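Local coordinates for glyoxalase family protein, putative (Bacillus anthracis, PDB 2QQZ) that is of unknown function but belongs to the glyoxalase, bleomycin resistance protein and dioxygenase superfamily, whose members include metal-dependent enzymes and small-molecule-binding proteins, at residues D12-E23 / Q58-F68; A102-Y110 / R118-N126. One frame throughout, in Å; residues are numbered along the deposited sequence.

Contact 1: residues D12-E23 / Q58-F68. With SO4 (sulfate ion), chain E.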
loop_
_atom_site.group_PDB
_atom_site.type_symbol
_atom_site.label_atom_id
_atom_site.label_comp_id
_atom_site.label_asym_id
_atom_site.label_seq_id
_atom_site.Cartn_x
_atom_site.Cartn_y
_atom_site.Cartn_z
ATOM N N ASP A 12 -5.123 3.627 5.573
ATOM C CA ASP A 12 -4.484 4.122 6.760
ATOM C C ASP A 12 -2.948 4.018 6.640
ATOM O O ASP A 12 -2.211 4.943 6.962
ATOM C CB ASP A 12 -4.971 3.345 7.975
ATOM C CG ASP A 12 -4.297 3.796 9.243
ATOM O OD1 ASP A 12 -4.808 4.719 9.875
ATOM O OD2 ASP A 12 -3.237 3.266 9.590
ATOM N N HIS A 13 -2.481 2.878 6.173
ATOM C CA HIS A 13 -1.044 2.677 6.041
ATOM C C HIS A 13 -0.801 1.498 5.128
ATOM O O HIS A 13 -1.711 0.763 4.808
ATOM C CB HIS A 13 -0.325 2.458 7.435
ATOM C CG HIS A 13 -0.684 1.179 8.123
ATOM N ND1 HIS A 13 -1.731 1.096 9.020
ATOM C CD2 HIS A 13 -0.128 -0.049 8.081
ATOM C CE1 HIS A 13 -1.822 -0.139 9.481
ATOM N NE2 HIS A 13 -0.860 -0.856 8.923
ATOM N N VAL A 14 0.450 1.360 4.688
ATOM C CA VAL A 14 0.925 0.164 4.009
ATOM C C VAL A 14 2.036 -0.469 4.843
ATOM O O VAL A 14 2.886 0.222 5.438
ATOM C CB VAL A 14 1.433 0.459 2.556
ATOM C CG1 VAL A 14 0.279 0.865 1.698
ATOM C CG2 VAL A 14 2.553 1.572 2.537
ATOM N N GLN A 15 1.990 -1.787 4.921
ATOM C CA GLN A 15 3.013 -2.523 5.607
ATOM C C GLN A 15 3.974 -3.069 4.552
ATOM O O GLN A 15 3.566 -3.821 3.682
ATOM C CB GLN A 15 2.393 -3.636 6.466
ATOM C CG GLN A 15 3.540 -4.531 6.957
ATOM C CD GLN A 15 3.445 -4.873 8.384
ATOM O OE1 GLN A 15 3.392 -3.999 9.243
ATOM N NE2 GLN A 15 3.416 -6.151 8.666
ATOM N N VAL A 16 5.248 -2.675 4.623
ATOM C CA VAL A 16 6.337 -3.121 3.707
ATOM C C VAL A 16 7.245 -4.068 4.505
ATOM O O VAL A 16 7.582 -3.781 5.651
ATOM C CB VAL A 16 7.135 -1.885 3.256
ATOM C CG1 VAL A 16 8.416 -2.233 2.474
ATOM C CG2 VAL A 16 6.221 -0.949 2.436
ATOM N N ALA A 17 7.596 -5.211 3.931
ATOM C CA ALA A 17 8.345 -6.204 4.711
ATOM C C ALA A 17 9.844 -5.937 4.545
ATOM O O ALA A 17 10.260 -5.296 3.558
ATOM C CB ALA A 17 7.973 -7.577 4.281
ATOM N N ALA A 18 10.630 -6.444 5.489
ATOM C CA ALA A 18 12.068 -6.268 5.518
ATOM C C ALA A 18 12.638 -7.351 6.406
ATOM O O ALA A 18 11.910 -7.965 7.216
ATOM C CB ALA A 18 12.397 -4.887 6.066
ATOM N N PRO A 19 13.936 -7.634 6.262
ATOM C CA PRO A 19 14.462 -8.668 7.143
ATOM C C PRO A 19 14.710 -8.257 8.605
ATOM O O PRO A 19 14.802 -7.064 8.929
ATOM C CB PRO A 19 15.794 -9.052 6.483
ATOM C CG PRO A 19 16.191 -7.871 5.644
ATOM C CD PRO A 19 14.927 -7.130 5.292
ATOM N N VAL A 20 14.930 -9.261 9.455
ATOM C CA VAL A 20 15.320 -8.962 10.847
ATOM C C VAL A 20 16.584 -8.092 10.812
ATOM O O VAL A 20 17.472 -8.338 10.003
ATOM C CB VAL A 20 15.596 -10.281 11.577
ATOM C CG1 VAL A 20 15.953 -10.059 13.015
ATOM C CG2 VAL A 20 14.370 -11.187 11.467
ATOM N N GLY A 21 16.682 -7.100 11.693
ATOM C CA GLY A 21 17.856 -6.228 11.750
ATOM C C GLY A 21 17.804 -5.052 10.793
ATOM O O GLY A 21 18.771 -4.334 10.662
ATOM N N CYS A 22 16.665 -4.815 10.158
ATOM C CA CYS A 22 16.581 -3.839 9.052
ATOM C C CYS A 22 16.576 -2.365 9.493
ATOM O O CYS A 22 16.668 -1.478 8.619
ATOM C CB CYS A 22 15.277 -4.055 8.259
ATOM S SG CYS A 22 13.806 -3.750 9.332
ATOM N N GLU A 23 16.433 -2.100 10.807
ATOM C CA GLU A 23 16.023 -0.767 11.275
ATOM C C GLU A 23 16.979 0.331 10.855
ATOM O O GLU A 23 16.540 1.411 10.466
ATOM C CB GLU A 23 15.808 -0.758 12.795
ATOM C CG GLU A 23 14.623 -1.595 13.294
ATOM C CD GLU A 23 14.925 -3.082 13.488
ATOM O OE1 GLU A 23 16.054 -3.531 13.196
ATOM O OE2 GLU A 23 14.009 -3.810 13.925
ATOM N N GLN A 58 -1.054 9.565 5.914
ATOM C CA GLN A 58 -0.809 8.136 5.964
ATOM C C GLN A 58 0.545 7.800 6.635
ATOM O O GLN A 58 1.324 8.710 7.048
ATOM C CB GLN A 58 -0.902 7.513 4.548
ATOM C CG GLN A 58 -2.284 7.544 3.903
ATOM C CD GLN A 58 -2.600 8.889 3.268
ATOM O OE1 GLN A 58 -1.803 9.408 2.509
ATOM N NE2 GLN A 58 -3.772 9.462 3.573
ATOM N N GLU A 59 0.790 6.494 6.785
ATOM C CA GLU A 59 2.044 5.973 7.340
ATOM C C GLU A 59 2.566 4.827 6.486
ATOM O O GLU A 59 1.824 4.200 5.764
ATOM C CB GLU A 59 1.846 5.428 8.772
ATOM C CG GLU A 59 1.162 6.456 9.642
ATOM C CD GLU A 59 0.728 5.959 11.019
ATOM O OE1 GLU A 59 0.618 4.729 11.315
ATOM O OE2 GLU A 59 0.467 6.864 11.841
ATOM N N ILE A 60 3.861 4.566 6.586
ATOM C CA ILE A 60 4.418 3.346 6.021
ATOM C C ILE A 60 5.013 2.598 7.217
ATOM O O ILE A 60 5.708 3.202 8.008
ATOM C CB ILE A 60 5.461 3.626 4.863
ATOM C CG1 ILE A 60 5.922 2.298 4.232
ATOM C CG2 ILE A 60 6.675 4.424 5.355
ATOM C CD1 ILE A 60 6.883 2.475 3.092
ATOM N N HIS A 61 4.687 1.314 7.374
ATOM C CA HIS A 61 5.155 0.547 8.481
ATOM C C HIS A 61 6.137 -0.476 7.886
ATOM O O HIS A 61 5.774 -1.312 7.059
ATOM C CB HIS A 61 4.042 -0.201 9.244
ATOM C CG HIS A 61 3.024 0.686 9.881
ATOM N ND1 HIS A 61 2.038 0.190 10.709
ATOM C CD2 HIS A 61 2.922 2.040 9.940
ATOM C CE1 HIS A 61 1.305 1.196 11.151
ATOM N NE2 HIS A 61 1.831 2.328 10.718
ATOM N N ILE A 62 7.390 -0.397 8.309
ATOM C CA ILE A 62 8.398 -1.405 7.883
ATOM C C ILE A 62 8.354 -2.497 8.932
ATOM O O ILE A 62 8.736 -2.274 10.106
ATOM C CB ILE A 62 9.815 -0.791 7.755
ATOM C CG1 ILE A 62 9.815 0.497 6.884
ATOM C CG2 ILE A 62 10.766 -1.875 7.267
ATOM C CD1 ILE A 62 9.173 0.218 5.474
ATOM N N GLY A 63 7.865 -3.679 8.527
ATOM C CA GLY A 63 7.688 -4.804 9.424
ATOM C C GLY A 63 8.699 -5.895 9.112
ATOM O O GLY A 63 8.935 -6.268 7.930
ATOM N N VAL A 64 9.280 -6.420 10.182
ATOM C CA VAL A 64 10.356 -7.403 10.143
ATOM C C VAL A 64 9.758 -8.756 9.767
ATOM O O VAL A 64 8.698 -9.157 10.318
ATOM C CB VAL A 64 11.078 -7.476 11.521
ATOM C CG1 VAL A 64 11.694 -8.808 11.710
ATOM C CG2 VAL A 64 12.167 -6.460 11.571
ATOM N N GLU A 65 10.425 -9.458 8.830
ATOM C CA GLU A 65 9.995 -10.800 8.441
ATOM C C GLU A 65 11.182 -11.742 8.340
ATOM O O GLU A 65 12.115 -11.535 7.541
ATOM C CB GLU A 65 9.224 -10.754 7.110
ATOM C CG GLU A 65 7.903 -9.965 7.159
ATOM C CD GLU A 65 6.798 -10.590 8.051
ATOM O OE1 GLU A 65 6.961 -11.738 8.534
ATOM O OE2 GLU A 65 5.743 -9.925 8.258
ATOM N N GLN A 66 11.180 -12.793 9.143
ATOM C CA GLN A 66 12.198 -13.750 9.044
ATOM C C GLN A 66 12.198 -14.421 7.662
ATOM O O GLN A 66 13.275 -14.739 7.128
ATOM C CB GLN A 66 11.938 -14.797 10.110
ATOM C CG GLN A 66 12.848 -15.843 10.135
ATOM C CD GLN A 66 12.353 -16.936 11.058
ATOM O OE1 GLN A 66 11.183 -16.953 11.479
ATOM N NE2 GLN A 66 13.227 -17.839 11.378
ATOM N N ASN A 67 11.003 -14.589 7.094
ATOM C CA ASN A 67 10.872 -15.184 5.749
ATOM C C ASN A 67 10.668 -14.085 4.703
ATOM O O ASN A 67 9.885 -14.214 3.810
ATOM C CB ASN A 67 9.747 -16.194 5.715
ATOM C CG ASN A 67 10.074 -17.448 6.498
ATOM O OD1 ASN A 67 9.248 -17.917 7.300
ATOM N ND2 ASN A 67 11.283 -17.986 6.299
ATOM N N PHE A 68 11.377 -12.977 4.851
ATOM C CA PHE A 68 11.255 -11.877 3.919
ATOM C C PHE A 68 11.488 -12.261 2.413
ATOM O O PHE A 68 12.498 -12.913 2.048
ATOM C CB PHE A 68 12.213 -10.763 4.316
ATOM C CG PHE A 68 12.294 -9.645 3.310
ATOM C CD1 PHE A 68 11.199 -8.869 3.028
ATOM C CD2 PHE A 68 13.520 -9.350 2.675
ATOM C CE1 PHE A 68 11.262 -7.822 2.092
ATOM C CE2 PHE A 68 13.607 -8.341 1.734
ATOM C CZ PHE A 68 12.508 -7.532 1.476
HETATM S S SO4 E . -6.131 12.069 2.879
HETATM O O1 SO4 E . -6.722 11.234 3.928
HETATM O O2 SO4 E . -7.056 13.157 2.603
HETATM O O3 SO4 E . -4.807 12.569 3.239
HETATM O O4 SO4 E . -5.942 11.392 1.612
HETATM O O HOH W 1 -1.435 3.268 11.976
HETATM O O HOH W 2 1.566 -2.373 11.269
HETATM O O HOH W 3 15.070 -11.810 7.922
#
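The imidazoles of H13 and H61 lie over one another where strand 12-18 runs parallel to strand 58-64, the pairing of first and last strands in a βαβββ module of the glyoxalase fold. They form an offset stack, centroids 3.9 Å apart and planes at 12°. H13 CG sits between its own backbone N and carbonyl carbon (chi1 68°), carrying the ring across so that its centre lies beneath H61 CE1. A carboxylate on the same strand fixes the rotation of each ring: H13 ND1 donates in its ring plane to the anti lone pair of D12 OD2 (2.7 Å), and H61 NE2 donates to E59 OE1 (2.8 Å). One water donates to both acceptor oxygens, and W52 stacks on H61.

The other face, with V14, V16, A18, I60 and I62, is tightly packed and aliphatic. Branched side chains suit it because they interlock across the strands: V16 CG2 meets I60 CD1 at 3.5 Å, and small A18 admits I62 CG2 to 3.6 Å from its CB. Y30 of helix 23-33 covers V16, I60 and I62. At the strand ends the packing thins. At the D12-E59 end the backbone bonds are weak, Q58 OE1 accepts from I11 N of the second subunit, and Q58 NE2 weakly reaches a sulfate. At the other, E65 N still donates to A18 O (2.7 Å) and the F68 ring takes A18 CA and P19 CD over one face; exposed V20 rests on V64, and a water bridges V20 N and E65 O, 3.0 Å from each.

Contact 2: residues A102-Y110 / R118-N126. With SO4 (sulfate ion), chain D.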
loop_
_atom_site.group_PDB
_atom_site.type_symbol
_atom_site.label_atom_id
_atom_site.label_comp_id
_atom_site.label_asym_id
_atom_site.label_seq_id
_atom_site.Cartn_x
_atom_site.Cartn_y
_atom_site.Cartn_z
ATOM N N ALA A 102 4.206 5.347 -19.211
ATOM C CA ALA A 102 3.037 4.727 -19.847
ATOM C C ALA A 102 1.740 5.494 -19.576
ATOM O O ALA A 102 0.828 5.454 -20.364
ATOM C CB ALA A 102 2.915 3.260 -19.437
ATOM N N ARG A 103 1.701 6.242 -18.474
ATOM C CA ARG A 103 0.512 6.961 -18.020
ATOM C C ARG A 103 0.838 8.455 -18.224
ATOM O O ARG A 103 1.579 9.046 -17.432
ATOM C CB ARG A 103 0.273 6.576 -16.548
ATOM C CG ARG A 103 -1.130 6.814 -16.061
ATOM C CD ARG A 103 -1.267 6.567 -14.562
ATOM N NE ARG A 103 -2.371 7.401 -14.093
ATOM C CZ ARG A 103 -2.779 7.484 -12.859
ATOM N NH1 ARG A 103 -2.186 6.782 -11.884
ATOM N NH2 ARG A 103 -3.797 8.294 -12.599
ATOM N N PRO A 104 0.323 9.066 -19.305
ATOM C CA PRO A 104 0.829 10.372 -19.823
ATOM C C PRO A 104 0.344 11.637 -19.071
ATOM O O PRO A 104 0.900 12.715 -19.268
ATOM C CB PRO A 104 0.364 10.387 -21.297
ATOM C CG PRO A 104 -0.885 9.543 -21.316
ATOM C CD PRO A 104 -0.812 8.557 -20.100
ATOM N N ASP A 105 -0.690 11.444 -18.252
ATOM C CA ASP A 105 -1.266 12.437 -17.338
ATOM C C ASP A 105 -0.457 12.556 -16.010
ATOM O O ASP A 105 -0.690 13.457 -15.187
ATOM C CB ASP A 105 -2.734 12.047 -17.033
ATOM C CG ASP A 105 -2.926 10.528 -16.808
ATOM O OD1 ASP A 105 -2.556 9.730 -17.698
ATOM O OD2 ASP A 105 -3.465 10.124 -15.740
ATOM N N VAL A 106 0.503 11.653 -15.828
ATOM C CA VAL A 106 1.234 11.521 -14.574
ATOM C C VAL A 106 2.736 11.343 -14.818
ATOM O O VAL A 106 3.177 10.603 -15.697
ATOM C CB VAL A 106 0.671 10.355 -13.713
ATOM C CG1 VAL A 106 1.512 10.129 -12.491
ATOM C CG2 VAL A 106 -0.768 10.643 -13.230
ATOM N N ILE A 107 3.541 12.013 -14.020
ATOM C CA ILE A 107 4.965 11.783 -14.037
ATOM C C ILE A 107 5.212 10.809 -12.929
ATOM O O ILE A 107 4.662 10.953 -11.821
ATOM C CB ILE A 107 5.748 13.105 -13.761
ATOM C CG1 ILE A 107 5.408 14.120 -14.853
ATOM C CG2 ILE A 107 7.283 12.854 -13.648
ATOM C CD1 ILE A 107 6.020 15.528 -14.665
ATOM N N ARG A 108 6.056 9.821 -13.170
ATOM C CA ARG A 108 6.297 8.863 -12.105
ATOM C C ARG A 108 7.529 8.034 -12.342
ATOM O O ARG A 108 8.022 7.911 -13.465
ATOM C CB ARG A 108 5.080 7.964 -11.963
ATOM C CG ARG A 108 4.896 7.016 -13.110
ATOM C CD ARG A 108 3.664 6.230 -12.875
ATOM N NE ARG A 108 3.440 5.412 -14.079
ATOM C CZ ARG A 108 2.592 4.388 -14.173
ATOM N NH1 ARG A 108 1.839 4.027 -13.135
ATOM N NH2 ARG A 108 2.490 3.754 -15.329
ATOM N N PHE A 109 8.024 7.437 -11.279
ATOM C CA PHE A 109 9.227 6.614 -11.375
ATOM C C PHE A 109 9.286 5.663 -10.184
ATOM O O PHE A 109 8.615 5.899 -9.133
ATOM C CB PHE A 109 10.491 7.485 -11.453
ATOM C CG PHE A 109 10.793 8.289 -10.205
ATOM C CD1 PHE A 109 11.556 7.743 -9.177
ATOM C CD2 PHE A 109 10.332 9.593 -10.068
ATOM C CE1 PHE A 109 11.868 8.480 -8.058
ATOM C CE2 PHE A 109 10.619 10.357 -8.923
ATOM C CZ PHE A 109 11.363 9.804 -7.915
ATOM N N TYR A 110 10.105 4.614 -10.320
ATOM C CA TYR A 110 10.239 3.609 -9.264
ATOM C C TYR A 110 11.642 3.679 -8.730
ATOM O O TYR A 110 12.578 4.018 -9.447
ATOM C CB TYR A 110 10.020 2.207 -9.814
ATOM C CG TYR A 110 8.793 2.055 -10.645
ATOM C CD1 TYR A 110 7.531 2.234 -10.079
ATOM C CD2 TYR A 110 8.869 1.662 -11.980
ATOM C CE1 TYR A 110 6.374 2.087 -10.827
ATOM C CE2 TYR A 110 7.689 1.485 -12.743
ATOM C CZ TYR A 110 6.465 1.722 -12.160
ATOM O OH TYR A 110 5.264 1.562 -12.850
ATOM N N ARG A 118 10.066 -2.548 -4.344
ATOM C CA ARG A 118 9.693 -1.439 -5.250
ATOM C C ARG A 118 8.783 -0.420 -4.544
ATOM O O ARG A 118 7.812 -0.788 -3.848
ATOM C CB ARG A 118 8.974 -1.979 -6.451
ATOM C CG ARG A 118 8.430 -0.910 -7.411
ATOM C CD ARG A 118 8.272 -1.557 -8.832
ATOM N NE ARG A 118 9.585 -1.597 -9.504
ATOM C CZ ARG A 118 9.770 -1.819 -10.813
ATOM N NH1 ARG A 118 8.731 -2.067 -11.614
ATOM N NH2 ARG A 118 10.998 -1.852 -11.311
ATOM N N ILE A 119 9.087 0.851 -4.758
ATOM C CA ILE A 119 8.294 1.990 -4.265
ATOM C C ILE A 119 8.125 2.872 -5.512
ATOM O O ILE A 119 9.101 3.039 -6.268
ATOM C CB ILE A 119 9.115 2.850 -3.254
ATOM C CG1 ILE A 119 9.493 1.999 -2.051
ATOM C CG2 ILE A 119 8.335 4.129 -2.846
ATOM C CD1 ILE A 119 8.286 1.414 -1.287
ATOM N N GLU A 120 6.928 3.429 -5.699
ATOM C CA GLU A 120 6.656 4.346 -6.792
ATOM C C GLU A 120 6.372 5.743 -6.259
ATOM O O GLU A 120 5.759 5.907 -5.175
ATOM C CB GLU A 120 5.441 3.851 -7.534
ATOM C CG GLU A 120 4.928 4.879 -8.631
ATOM C CD GLU A 120 3.652 4.396 -9.257
ATOM O OE1 GLU A 120 3.367 3.161 -9.136
ATOM O OE2 GLU A 120 2.915 5.250 -9.835
ATOM N N PHE A 121 6.908 6.745 -6.951
ATOM C CA PHE A 121 6.622 8.152 -6.719
ATOM C C PHE A 121 5.942 8.738 -7.947
ATOM O O PHE A 121 6.364 8.467 -9.105
ATOM C CB PHE A 121 7.912 8.860 -6.371
ATOM C CG PHE A 121 8.572 8.309 -5.131
ATOM C CD1 PHE A 121 8.018 8.536 -3.866
ATOM C CD2 PHE A 121 9.715 7.532 -5.223
ATOM C CE1 PHE A 121 8.623 8.046 -2.722
ATOM C CE2 PHE A 121 10.291 7.027 -4.089
ATOM C CZ PHE A 121 9.743 7.287 -2.840
HETATM N N MSE A 122 4.857 9.502 -7.725
HETATM C CA MSE A 122 4.112 10.099 -8.828
HETATM C C MSE A 122 3.588 11.513 -8.531
HETATM O O MSE A 122 3.373 11.837 -7.390
HETATM C CB MSE A 122 2.891 9.261 -9.139
HETATM C CG MSE A 122 2.000 9.046 -7.921
HETATM SE SE MSE A 122 0.356 8.257 -8.652
HETATM C CE MSE A 122 -0.585 9.942 -9.152
ATOM N N GLU A 123 3.357 12.303 -9.586
ATOM C CA GLU A 123 2.648 13.570 -9.473
ATOM C C GLU A 123 1.835 13.790 -10.730
ATOM O O GLU A 123 2.276 13.435 -11.826
ATOM C CB GLU A 123 3.668 14.699 -9.243
ATOM C CG GLU A 123 3.034 16.042 -8.896
ATOM C CD GLU A 123 4.046 17.146 -8.742
ATOM O OE1 GLU A 123 5.162 17.044 -9.300
ATOM O OE2 GLU A 123 3.722 18.152 -8.076
ATOM N N ASN A 124 0.634 14.348 -10.604
ATOM C CA ASN A 124 -0.066 14.786 -11.814
ATOM C C ASN A 124 0.698 15.866 -12.570
ATOM O O ASN A 124 1.356 16.745 -11.963
ATOM C CB ASN A 124 -1.473 15.252 -11.480
ATOM C CG ASN A 124 -2.251 14.180 -10.760
ATOM O OD1 ASN A 124 -2.141 13.005 -11.085
ATOM N ND2 ASN A 124 -3.005 14.568 -9.750
ATOM N N LYS A 125 0.636 15.788 -13.890
ATOM C CA LYS A 125 1.144 16.868 -14.727
ATOM C C LYS A 125 0.238 18.104 -14.606
ATOM O O LYS A 125 -0.969 17.994 -14.463
ATOM C CB LYS A 125 1.226 16.441 -16.190
ATOM C CG LYS A 125 2.351 15.489 -16.514
ATOM C CD LYS A 125 2.807 15.676 -17.961
ATOM C CE LYS A 125 3.927 14.703 -18.316
ATOM N NZ LYS A 125 3.504 13.560 -19.193
ATOM N N ASN A 126 0.841 19.284 -14.652
ATOM C CA ASN A 126 0.106 20.575 -14.656
ATOM C C ASN A 126 -0.357 21.008 -16.071
ATOM O O ASN A 126 0.451 21.100 -17.017
ATOM C CB ASN A 126 0.964 21.708 -14.036
ATOM C CG ASN A 126 1.372 21.426 -12.588
ATOM O OD1 ASN A 126 1.731 20.290 -12.225
ATOM N ND2 ASN A 126 1.305 22.469 -11.744
HETATM S S SO4 D . 10.075 -3.860 -14.689
HETATM O O1 SO4 D . 10.157 -2.467 -14.305
HETATM O O2 SO4 D . 8.718 -4.273 -14.989
HETATM O O3 SO4 D . 10.931 -3.976 -15.869
HETATM O O4 SO4 D . 10.612 -4.731 -13.674
HETATM O O HOH W 4 0.771 6.349 -10.935
HETATM O O HOH W 5 4.640 10.702 -18.146
#
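R118 lays its guanidinium flat on the ring of Y110, planes 8° apart, with CZ 4.3 Å from the ring centroid in an off-centre cation-pi contact. The bend at chi3 (-80°) turns the guanidinium back so that it lies flat over the Y110 ring. Its edge stays available for an anion: NH1 and NH2 both donate to one oxygen of a sulfate, probably from the crystallisation liquor. E120 runs alongside Y110, pointing the same way. CG anti to the backbone N (chi1 172°) and an extended chain bring OE1 into the plane of the Y110 ring at its edge, beside CE1; the same oxygen is hydrogen-bonded to H75 NE2. E120 OE2 takes a water proton and makes a long salt bridge, 3.7 Å, to R108 NH1; the main charge partner of R108 is D100.

On the opposite face F121 CB sits over the F109 ring, whose CE1 comes 3.7 Å from F121 CD2. Flat aromatic groups suit this side, which helix 83-92 covers through I83 and F86.

K125 closes the far end. Its CB lies near D105 O, the acceptor for its own backbone N; CG touches both that oxygen and I107 CG1 (3.7 Å); CD passes P104 O; and CE lies between P104 O and I107 CG1. At the tip, K125 NZ donates to P104 O at 2.7 Å. It also donates to a water held by V106 O. A lysine fits because its methylenes cover the exposed isoleucine while its ammonium reaches the carbonyl of the R103-V106 type I turn. Paired F109-F121 and I107-E123 backbone bonds join the strands between, making the antiparallel β-hairpin that ends the second βαβββ module of a glyoxalase-fold chain.

Both contacts hold the last strand of a βαβββ module, but by different edges. Contact 1 ties 58-64 to the module's first strand, in parallel and across a helix and two strands; contact 2 joins 118-124 to its antiparallel hairpin neighbour, close in sequence. The two lie on opposite sides of the chain's centre, about 24 Å between centres, and each is partly buried. In contact 1 one face is aliphatic core and the other bears carboxylate-held histidines; contact 2 puts aromatics against a helix and has a mixed opposite face of R108, E120, Y110 and the apolar V106 and M122. The dimer brings them together: D12 and H13 pack against M122 and E120 of the second subunit respectively.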